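Local coordinates for protein catechol 1,2-dioxygenase (Pseudomonas putida, PDB 2AZQ) that probably catalyses the intradiol ring cleavage of catechol by O2 to cis,cis-muconate, using a ferric ion, in the beta-ketoadipate pathway, at residues Val132-Gly137 against Arg186-Ser191. Numbering follows the deposited sequence.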
# COMPACT_ATOMS: atom_id res chain seq x y z
N VAL A 132 -6.61 3.09 39.18
CA VAL A 132 -8.01 3.34 38.82
C VAL A 132 -8.02 4.80 38.39
O VAL A 132 -7.31 5.63 38.97
CB VAL A 132 -8.97 3.19 40.04
CG1 VAL A 132 -10.35 3.73 39.71
CG2 VAL A 132 -9.07 1.73 40.43
N MET A 133 -8.80 5.10 37.37
CA MET A 133 -8.92 6.45 36.88
C MET A 133 -10.38 6.80 36.88
O MET A 133 -11.19 6.01 36.37
CB MET A 133 -8.42 6.57 35.45
CG MET A 133 -8.82 7.88 34.79
SD MET A 133 -8.58 7.85 33.01
CE MET A 133 -6.91 7.48 32.92
N PHE A 134 -10.74 7.94 37.46
CA PHE A 134 -12.13 8.36 37.46
C PHE A 134 -12.22 9.46 36.46
O PHE A 134 -11.57 10.50 36.60
CB PHE A 134 -12.60 8.83 38.83
CG PHE A 134 -12.83 7.72 39.77
CD1 PHE A 134 -11.82 7.29 40.62
CD2 PHE A 134 -14.02 7.00 39.73
CE1 PHE A 134 -11.99 6.16 41.40
CE2 PHE A 134 -14.21 5.88 40.49
CZ PHE A 134 -13.19 5.45 41.34
N LEU A 135 -13.04 9.22 35.45
CA LEU A 135 -13.24 10.13 34.33
C LEU A 135 -14.62 10.75 34.34
O LEU A 135 -15.62 10.02 34.35
CB LEU A 135 -13.02 9.31 33.06
CG LEU A 135 -12.74 9.94 31.71
CD1 LEU A 135 -11.75 11.10 31.85
CD2 LEU A 135 -12.16 8.85 30.83
N GLN A 136 -14.72 12.07 34.38
CA GLN A 136 -16.04 12.71 34.36
C GLN A 136 -16.07 14.10 33.77
O GLN A 136 -15.07 14.82 33.79
CB GLN A 136 -16.66 12.77 35.76
CG GLN A 136 -16.06 13.79 36.68
CD GLN A 136 -16.79 13.85 38.01
OE1 GLN A 136 -17.16 12.80 38.56
NE2 GLN A 136 -16.98 15.06 38.55
N GLY A 137 -17.22 14.48 33.25
CA GLY A 137 -17.38 15.79 32.65
C GLY A 137 -18.74 15.94 32.00
O GLY A 137 -19.58 15.05 32.10
N ARG A 186 -24.05 14.99 31.94
CA ARG A 186 -22.75 14.48 32.32
C ARG A 186 -22.54 12.99 32.09
O ARG A 186 -23.49 12.22 31.93
CB ARG A 186 -22.43 14.84 33.77
CG ARG A 186 -23.50 14.42 34.73
CD ARG A 186 -23.12 14.69 36.17
NE ARG A 186 -24.13 14.11 37.06
CZ ARG A 186 -23.84 13.43 38.16
NH1 ARG A 186 -22.57 13.23 38.53
NH2 ARG A 186 -24.84 12.91 38.89
N TYR A 187 -21.26 12.61 32.06
CA TYR A 187 -20.86 11.23 31.86
C TYR A 187 -19.88 10.98 32.98
O TYR A 187 -19.13 11.90 33.37
CB TYR A 187 -20.18 11.06 30.48
CG TYR A 187 -18.84 11.77 30.34
CD1 TYR A 187 -17.65 11.13 30.71
CD2 TYR A 187 -18.76 13.07 29.85
CE1 TYR A 187 -16.41 11.79 30.58
CE2 TYR A 187 -17.54 13.72 29.72
CZ TYR A 187 -16.36 13.08 30.08
OH TYR A 187 -15.14 13.72 29.91
N ARG A 188 -19.89 9.75 33.49
CA ARG A 188 -19.02 9.30 34.60
C ARG A 188 -18.36 7.98 34.16
O ARG A 188 -19.04 7.07 33.72
CB ARG A 188 -19.88 9.04 35.85
CG ARG A 188 -19.86 10.10 36.96
CD ARG A 188 -18.61 9.95 37.84
NE ARG A 188 -18.35 8.54 38.18
CZ ARG A 188 -17.26 7.86 37.80
NH1 ARG A 188 -16.32 8.47 37.07
NH2 ARG A 188 -17.12 6.57 38.12
N ALA A 189 -17.04 7.86 34.29
CA ALA A 189 -16.40 6.61 33.88
C ALA A 189 -15.31 6.10 34.84
O ALA A 189 -14.30 6.76 35.04
CB ALA A 189 -15.83 6.76 32.48
N ARG A 190 -15.53 4.93 35.42
CA ARG A 190 -14.57 4.31 36.34
C ARG A 190 -13.69 3.42 35.44
O ARG A 190 -14.19 2.52 34.78
CB ARG A 190 -15.33 3.48 37.40
CG ARG A 190 -14.50 2.87 38.57
CD ARG A 190 -13.67 1.68 38.12
NE ARG A 190 -12.82 1.08 39.16
CZ ARG A 190 -13.25 0.54 40.30
NH1 ARG A 190 -14.54 0.51 40.58
NH2 ARG A 190 -12.38 -0.01 41.14
N SER A 191 -12.39 3.69 35.40
CA SER A 191 -11.54 2.89 34.53
C SER A 191 -10.09 2.76 35.05
O SER A 191 -9.88 2.59 36.27
CB SER A 191 -11.59 3.50 33.12
OG SER A 191 -10.91 2.73 32.15
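Met133 and Ser191, Leu135 and Ala189, and Gly137 and Tyr187 form three successive hydrogen-bonded pairs of an antiparallel strand pair in the beta sheet of the intradiol dioxygenase domain, an example of how such a pair divides its residues between a more open and a buried face. Each pair exchanges two backbone bonds, from Met133 N to Ser191 O (2.9 Å) at one end to Tyr187 N to Gly137 O (3.0 Å) at the other. The donor Met133 N stands well above the carbonyl plane of Ser191. The other edge of strand 132-137 bonds to strand 281-289, which makes it an interior strand.

Between these pairs, on the more open face, lie Phe134 beside Arg190 and Gln136 beside Arg188. The Arg188 chain is bent at chi2 (-81°), which sets CD, and again at chi3; its NH2 lies at the edge of the Phe134 ring, 3.5 Å from CD2. Its NH1 gives a weak hydrogen bond to Ala189 O, while Gln136 OE1 lies against Arg188 CD. Arg190 brings CG to within 3.6 Å of Phe134 CE2 and runs NE and NH2 past the methyls of Val132.

The side chains on the opposite face are buried: Leu135 CB meets Ala189 CB at 3.8 Å, Leu135 also touches Leu154 and Leu284, and Ile179 touches Ala189 and Tyr187. The Tyr187 hydroxyl is hydrogen-bonded to Phe286 O. An alanine here would probably leave the backbone at Gly137 without its aromatic cover and Phe286 O without its phenolic partner. Chi1 of 67° sets Tyr187 CG between the backbone N and carbonyl carbon, and the ring beyond lies against Gly137, whose N sits 3.5 Å above the ring plane, offset toward the rim.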